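Local structure of arginine kinase (Anthopleura japonica, 4RF6) at residues D59-G64 with G86-A91; S70-Y75 with D90-D95. The protein catalyses the reversible transfer of a phosphoryl group from ATP to L-arginine, giving phosphoarginine and ADP, with two tandem phosphagen kinase units in one chain. One frame throughout, in Å; residues are numbered along the deposited sequence.

Contact 1: D59-G64 with G86-A91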
ATOM      1  N   ASP A  59      16.981 -37.835  12.232  1.00 24.41           N
ATOM      2  CA  ASP A  59      16.660 -36.959  11.105  1.00 24.54           C
ATOM      3  C   ASP A  59      15.658 -35.895  11.535  1.00 27.37           C
ATOM      4  O   ASP A  59      15.743 -34.733  11.129  1.00 24.19           O
ATOM      5  CB  ASP A  59      16.067 -37.764   9.945  1.00 23.18           C
ATOM      6  CG  ASP A  59      17.087 -38.653   9.263  1.00 25.65           C
ATOM      7  OD1 ASP A  59      18.243 -38.216   9.094  1.00 28.02           O
ATOM      8  OD2 ASP A  59      16.724 -39.790   8.893  1.00 25.32           O
ATOM      9  N   CYS A  60      14.707 -36.306  12.366  1.00 28.23           N
ATOM     10  CA  CYS A  60      13.647 -35.412  12.810  1.00 25.98           C
ATOM     11  C   CYS A  60      14.117 -34.382  13.832  1.00 25.11           C
ATOM     12  O   CYS A  60      13.684 -33.230  13.805  1.00 24.44           O
ATOM     13  CB  CYS A  60      12.482 -36.217  13.377  1.00 24.05           C
ATOM     14  SG  CYS A  60      11.544 -37.085  12.105  1.00 24.43           S
ATOM     15  N   ILE A  61      15.005 -34.792  14.731  1.00 22.06           N
ATOM     16  CA  ILE A  61      15.418 -33.908  15.815  1.00 23.44           C
ATOM     17  C   ILE A  61      16.669 -33.105  15.483  1.00 20.90           C
ATOM     18  O   ILE A  61      17.083 -32.257  16.273  1.00 20.62           O
ATOM     19  CB  ILE A  61      15.691 -34.689  17.116  1.00 23.43           C
ATOM     20  CG1 ILE A  61      16.916 -35.592  16.941  1.00 22.63           C
ATOM     21  CG2 ILE A  61      14.452 -35.486  17.541  1.00 20.26           C
ATOM     22  CD1 ILE A  61      17.386 -36.239  18.234  1.00 24.72           C
ATOM     23  N   ASN A  62      17.272 -33.369  14.327  1.00 22.07           N
ATOM     24  CA  ASN A  62      18.588 -32.801  14.018  1.00 25.13           C
ATOM     25  C   ASN A  62      18.672 -31.279  14.127  1.00 27.12           C
ATOM     26  O   ASN A  62      19.632 -30.748  14.693  1.00 30.31           O
ATOM     27  CB  ASN A  62      19.089 -33.243  12.643  1.00 23.82           C
ATOM     28  CG  ASN A  62      20.552 -32.887  12.420  1.00 26.41           C
ATOM     29  OD1 ASN A  62      21.415 -33.239  13.229  1.00 24.57           O
ATOM     30  ND2 ASN A  62      20.835 -32.165  11.338  1.00 20.17           N
ATOM     31  N   SER A  63      17.676 -30.580  13.590  1.00 25.31           N
ATOM     32  CA  SER A  63      17.720 -29.119  13.572  1.00 25.05           C
ATOM     33  C   SER A  63      17.718 -28.544  14.987  1.00 24.13           C
ATOM     34  O   SER A  63      18.398 -27.550  15.267  1.00 25.91           O
ATOM     35  CB  SER A  63      16.559 -28.548  12.766  1.00 23.33           C
ATOM     36  OG  SER A  63      16.675 -27.143  12.660  1.00 25.96           O
ATOM     37  N   GLY A  64      16.964 -29.182  15.877  1.00 24.00           N
ATOM     38  CA  GLY A  64      16.864 -28.733  17.255  1.00 26.11           C
ATOM     39  C   GLY A  64      18.115 -28.959  18.087  1.00 28.44           C
ATOM     40  O   GLY A  64      18.280 -28.346  19.147  1.00 29.68           O
ATOM     41  N   GLY A  86       5.581 -40.769  17.199  1.00 24.93           N
ATOM     42  CA  GLY A  86       4.487 -40.189  17.976  1.00 25.65           C
ATOM     43  C   GLY A  86       4.778 -39.767  19.409  1.00 25.47           C
ATOM     44  O   GLY A  86       4.416 -38.661  19.812  1.00 27.69           O
ATOM     45  N   PRO A  87       5.420 -40.642  20.199  1.00 29.59           N
ATOM     46  CA  PRO A  87       5.733 -40.283  21.590  1.00 31.78           C
ATOM     47  C   PRO A  87       6.484 -38.955  21.715  1.00 33.96           C
ATOM     48  O   PRO A  87       6.386 -38.292  22.753  1.00 33.80           O
ATOM     49  CB  PRO A  87       6.625 -41.434  22.043  1.00 30.41           C
ATOM     50  CG  PRO A  87       6.107 -42.609  21.265  1.00 29.82           C
ATOM     51  CD  PRO A  87       5.707 -42.062  19.920  1.00 26.46           C
ATOM     52  N   LEU A  88       7.213 -38.574  20.669  1.00 32.90           N
ATOM     53  CA  LEU A  88       7.875 -37.274  20.628  1.00 32.53           C
ATOM     54  C   LEU A  88       6.934 -36.202  20.074  1.00 30.87           C
ATOM     55  O   LEU A  88       6.628 -35.223  20.760  1.00 30.83           O
ATOM     56  CB  LEU A  88       9.155 -37.340  19.786  1.00 29.81           C
ATOM     57  CG  LEU A  88       9.915 -36.020  19.638  1.00 28.43           C
ATOM     58  CD1 LEU A  88      10.338 -35.495  20.997  1.00 31.00           C
ATOM     59  CD2 LEU A  88      11.125 -36.190  18.752  1.00 24.54           C
ATOM     60  N   PHE A  89       6.476 -36.397  18.838  1.00 28.70           N
ATOM     61  CA  PHE A  89       5.629 -35.408  18.156  1.00 25.34           C
ATOM     62  C   PHE A  89       4.321 -35.083  18.894  1.00 24.20           C
ATOM     63  O   PHE A  89       3.919 -33.916  18.953  1.00 25.16           O
ATOM     64  CB  PHE A  89       5.329 -35.839  16.711  1.00 21.59           C
ATOM     65  CG  PHE A  89       6.481 -35.630  15.756  1.00 22.88           C
ATOM     66  CD1 PHE A  89       6.709 -34.384  15.185  1.00 20.50           C
ATOM     67  CD2 PHE A  89       7.326 -36.682  15.423  1.00 22.39           C
ATOM     68  CE1 PHE A  89       7.767 -34.184  14.306  1.00 24.14           C
ATOM     69  CE2 PHE A  89       8.388 -36.496  14.540  1.00 20.10           C
ATOM     70  CZ  PHE A  89       8.612 -35.243  13.985  1.00 23.01           C
ATOM     71  N   ASP A  90       3.661 -36.097  19.451  1.00 23.23           N
ATOM     72  CA  ASP A  90       2.385 -35.875  20.146  1.00 26.75           C
ATOM     73  C   ASP A  90       2.520 -34.875  21.288  1.00 30.44           C
ATOM     74  O   ASP A  90       1.714 -33.952  21.432  1.00 31.69           O
ATOM     75  CB  ASP A  90       1.816 -37.187  20.696  1.00 28.30           C
ATOM     76  CG  ASP A  90       1.345 -38.121  19.604  1.00 32.60           C
ATOM     77  OD1 ASP A  90       1.261 -37.677  18.440  1.00 30.77           O
ATOM     78  OD2 ASP A  90       1.053 -39.297  19.918  1.00 37.64           O
ATOM     79  N   ALA A  91       3.545 -35.076  22.105  1.00 31.84           N
ATOM     80  CA  ALA A  91       3.811 -34.189  23.230  1.00 30.89           C
ATOM     81  C   ALA A  91       4.122 -32.781  22.732  1.00 27.32           C
ATOM     82  O   ALA A  91       3.596 -31.796  23.250  1.00 26.81           O
ATOM     83  CB  ALA A  91       4.960 -34.726  24.056  1.00 32.89           C
TER
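Cys-60 and Ile-61 on helix 57-66 meet Leu-88 and Phe-89 on helix 86-96 in a buried helix-helix contact within the small α-helical N-terminal domain of the phosphagen kinase fold. The nearest CA atoms, Cys-60 to Phe-89 and Ile-61 to Leu-88, are both 9.6 Å apart, so side chains alone span the gap and no hydrogen bond crosses it. The Cys-60 sulfur makes a sulfur-aromatic contact with the edge of the Phe-89 ring, at CZ and CE2, with Cys-60 SG 3.9 Å from Phe-89 CZ. SG lies 5.1 Å from the ring centroid and 88° off its normal, hence practically in the ring plane and over neither face. Phe-89 is directed there by its CG lying anti to the carbonyl carbon (chi1 -76°), which brings CZ forward although the bond to CB does not aim at helix 57-66. Tyr-82 also meets this ring, with planes inclined at about 60°. The second pair is purely aliphatic. Leu-88 extends with CG anti to its backbone N, and its chain crosses that of Ile-61 at about a right angle, with Leu-88 CD2 resting 3.6 Å from Ile-61 CG2.

Contact 2: S70-Y75 with D90-D95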
ATOM      1  N   SER A  70      16.501 -23.245  19.308  1.00 36.59           N
ATOM      2  CA  SER A  70      15.221 -23.535  18.662  1.00 34.22           C
ATOM      3  C   SER A  70      14.045 -23.424  19.619  1.00 33.84           C
ATOM      4  O   SER A  70      14.164 -23.749  20.801  1.00 35.73           O
ATOM      5  CB  SER A  70      15.238 -24.945  18.061  1.00 31.52           C
ATOM      6  OG  SER A  70      16.326 -25.112  17.179  1.00 30.89           O
ATOM      7  N   GLY A  71      12.905 -22.977  19.100  1.00 31.84           N
ATOM      8  CA  GLY A  71      11.676 -22.962  19.872  1.00 31.58           C
ATOM      9  C   GLY A  71      11.064 -24.350  19.896  1.00 34.34           C
ATOM     10  O   GLY A  71      10.740 -24.888  20.958  1.00 39.48           O
ATOM     11  N   VAL A  72      10.919 -24.935  18.709  1.00 30.62           N
ATOM     12  CA  VAL A  72      10.352 -26.272  18.558  1.00 29.79           C
ATOM     13  C   VAL A  72      11.460 -27.324  18.425  1.00 28.81           C
ATOM     14  O   VAL A  72      11.653 -28.150  19.322  1.00 28.85           O
ATOM     15  CB  VAL A  72       9.413 -26.339  17.344  1.00 28.80           C
ATOM     16  CG1 VAL A  72       8.811 -27.723  17.218  1.00 25.64           C
ATOM     17  CG2 VAL A  72       8.310 -25.292  17.473  1.00 28.19           C
ATOM     18  N   GLY A  73      12.175 -27.302  17.304  1.00 23.94           N
ATOM     19  CA  GLY A  73      13.359 -28.128  17.147  1.00 26.43           C
ATOM     20  C   GLY A  73      13.198 -29.510  16.537  1.00 27.56           C
ATOM     21  O   GLY A  73      14.135 -30.315  16.578  1.00 28.90           O
ATOM     22  N   VAL A  74      12.019 -29.806  15.991  1.00 24.14           N
ATOM     23  CA  VAL A  74      11.848 -31.026  15.198  1.00 23.01           C
ATOM     24  C   VAL A  74      11.131 -30.731  13.879  1.00 21.70           C
ATOM     25  O   VAL A  74      10.327 -29.796  13.792  1.00 20.62           O
ATOM     26  CB  VAL A  74      11.079 -32.131  15.952  1.00 25.83           C
ATOM     27  CG1 VAL A  74      11.725 -32.430  17.294  1.00 27.57           C
ATOM     28  CG2 VAL A  74       9.620 -31.743  16.137  1.00 28.18           C
ATOM     29  N   TYR A  75      11.442 -31.523  12.859  1.00 19.05           N
ATOM     30  CA  TYR A  75      10.711 -31.493  11.599  1.00 19.48           C
ATOM     31  C   TYR A  75      10.347 -32.928  11.239  1.00 20.04           C
ATOM     32  O   TYR A  75      11.096 -33.857  11.553  1.00 23.31           O
ATOM     33  CB  TYR A  75      11.555 -30.872  10.485  1.00 18.44           C
ATOM     34  CG  TYR A  75      11.860 -29.396  10.666  1.00 20.14           C
ATOM     35  CD1 TYR A  75      12.908 -28.980  11.475  1.00 23.34           C
ATOM     36  CD2 TYR A  75      11.111 -28.423  10.010  1.00 21.78           C
ATOM     37  CE1 TYR A  75      13.199 -27.639  11.638  1.00 24.92           C
ATOM     38  CE2 TYR A  75      11.392 -27.075  10.169  1.00 23.67           C
ATOM     39  CZ  TYR A  75      12.439 -26.691  10.986  1.00 25.46           C
ATOM     40  OH  TYR A  75      12.728 -25.355  11.150  1.00 27.40           O
ATOM     41  N   ASP A  90       3.661 -36.097  19.451  1.00 23.23           N
ATOM     42  CA  ASP A  90       2.385 -35.875  20.146  1.00 26.75           C
ATOM     43  C   ASP A  90       2.520 -34.875  21.288  1.00 30.44           C
ATOM     44  O   ASP A  90       1.714 -33.952  21.432  1.00 31.69           O
ATOM     45  CB  ASP A  90       1.816 -37.187  20.696  1.00 28.30           C
ATOM     46  CG  ASP A  90       1.345 -38.121  19.604  1.00 32.60           C
ATOM     47  OD1 ASP A  90       1.261 -37.677  18.440  1.00 30.77           O
ATOM     48  OD2 ASP A  90       1.053 -39.297  19.918  1.00 37.64           O
ATOM     49  N   ALA A  91       3.545 -35.076  22.105  1.00 31.84           N
ATOM     50  CA  ALA A  91       3.811 -34.189  23.230  1.00 30.89           C
ATOM     51  C   ALA A  91       4.122 -32.781  22.732  1.00 27.32           C
ATOM     52  O   ALA A  91       3.596 -31.796  23.250  1.00 26.81           O
ATOM     53  CB  ALA A  91       4.960 -34.726  24.056  1.00 32.89           C
ATOM     54  N   ILE A  92       4.981 -32.697  21.723  1.00 24.97           N
ATOM     55  CA  ILE A  92       5.351 -31.415  21.133  1.00 25.09           C
ATOM     56  C   ILE A  92       4.122 -30.681  20.586  1.00 27.72           C
ATOM     57  O   ILE A  92       3.930 -29.491  20.844  1.00 29.16           O
ATOM     58  CB  ILE A  92       6.397 -31.596  20.020  1.00 24.58           C
ATOM     59  CG1 ILE A  92       7.733 -32.046  20.614  1.00 27.48           C
ATOM     60  CG2 ILE A  92       6.569 -30.304  19.223  1.00 22.78           C
ATOM     61  CD1 ILE A  92       8.848 -32.193  19.595  1.00 25.50           C
ATOM     62  N   ILE A  93       3.291 -31.401  19.840  1.00 27.69           N
ATOM     63  CA  ILE A  93       2.090 -30.817  19.249  1.00 28.38           C
ATOM     64  C   ILE A  93       1.147 -30.274  20.322  1.00 31.15           C
ATOM     65  O   ILE A  93       0.751 -29.104  20.280  1.00 30.44           O
ATOM     66  CB  ILE A  93       1.335 -31.844  18.370  1.00 24.81           C
ATOM     67  CG1 ILE A  93       2.060 -32.053  17.039  1.00 21.88           C
ATOM     68  CG2 ILE A  93      -0.100 -31.384  18.122  1.00 20.75           C
ATOM     69  CD1 ILE A  93       1.816 -33.429  16.407  1.00 21.40           C
ATOM     70  N   GLU A  94       0.797 -31.119  21.289  1.00 32.98           N
ATOM     71  CA  GLU A  94      -0.163 -30.726  22.318  1.00 32.91           C
ATOM     72  C   GLU A  94       0.359 -29.615  23.240  1.00 32.65           C
ATOM     73  O   GLU A  94      -0.429 -28.923  23.888  1.00 36.80           O
ATOM     74  CB  GLU A  94      -0.652 -31.946  23.112  1.00 32.49           C
ATOM     75  CG  GLU A  94      -1.522 -32.903  22.293  1.00 32.89           C
ATOM     76  CD  GLU A  94      -2.139 -34.012  23.133  1.00 36.88           C
ATOM     77  OE1 GLU A  94      -1.693 -34.203  24.284  1.00 38.53           O
ATOM     78  OE2 GLU A  94      -3.071 -34.684  22.640  1.00 38.60           O
ATOM     79  N   ASP A  95       1.679 -29.447  23.298  1.00 29.44           N
ATOM     80  CA  ASP A  95       2.269 -28.312  24.008  1.00 29.66           C
ATOM     81  C   ASP A  95       2.096 -27.047  23.177  1.00 30.75           C
ATOM     82  O   ASP A  95       1.391 -26.121  23.584  1.00 32.67           O
ATOM     83  CB  ASP A  95       3.759 -28.551  24.272  1.00 32.08           C
ATOM     84  CG  ASP A  95       4.380 -27.502  25.198  1.00 34.60           C
ATOM     85  OD1 ASP A  95       4.079 -26.297  25.063  1.00 36.52           O
ATOM     86  OD2 ASP A  95       5.184 -27.893  26.068  1.00 34.74           O
TER
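Ile-92 projects from helix 86-96 toward the loop 70-75 and divides its two branches between Val-72 and Val-74. The CA atoms of Val-72 and Ile-92 are 7.6 Å apart, and no hydrogen bond crosses between the segments. In Ile-92, CG1 is anti to the carbonyl carbon (chi1 -69°) and the chain continues extended (chi2 -177°), which carries CD1 forward, while CG2 lies anti to the backbone N and turns to Val-72. CD1 meets Val-74 tip to tip, and the fit is two-pronged: Ile-92 CD1 is 3.6 Å from Val-74 CG2 and 3.7 Å from Val-74 CG1, so the methyl faces the fork of the valine. Val-74 itself points at the helix from its backbone. Val-72 approaches differently, its side chain lying obliquely to that of Ile-92; there a single pair of methyls meets, Val-72 CG1 and Ile-92 CG2, at 4.0 Å.

Residues 71-75 form a loop of the N-terminal domain that, by similarity, binds the substrate, consistent with the guanidino-substrate specificity loop of phosphagen kinases. The side chain of Val-72 comes within about 5 Å of that of Cys-278, another substrate-binding residue by similarity, which places the Val-72 to Ile-92 contact beside the probable arginine site. The positive phi of Gly-73 turns the chain between the two valines. Within 90-95, Ile-92 alone touches the loop segment, but farther along the same helix Tyr-96 meets Val-72, and Leu-88 meets Val-74. From helix 33-37, Leu-33 packs on Ile-92 and Val-34 on Val-74.

How the contacts relate
Of the elements involved, helix 57-66 comes first along the chain from the N terminus, then the loop 70-75, then helix 79-84 and finally helix 86-96, which both contacts use as their second partner. Contact 1 closes the longer span, with 21 residues between its segments. Contact 2 starts inside that span and ends one turn farther along the same helix, so the two closures overlap and cross instead of nesting; Asp-90 and Ala-91 belong to both. The contacts join directly through a probable backbone hydrogen bond, Cys-60 O to Tyr-75 N at 3.0 Å, and through Phe-89 CE1 packing 3.6 Å from Val-74 CG2. Helix 57-66, the probable substrate loop and helix 86-96 are thereby tied pairwise.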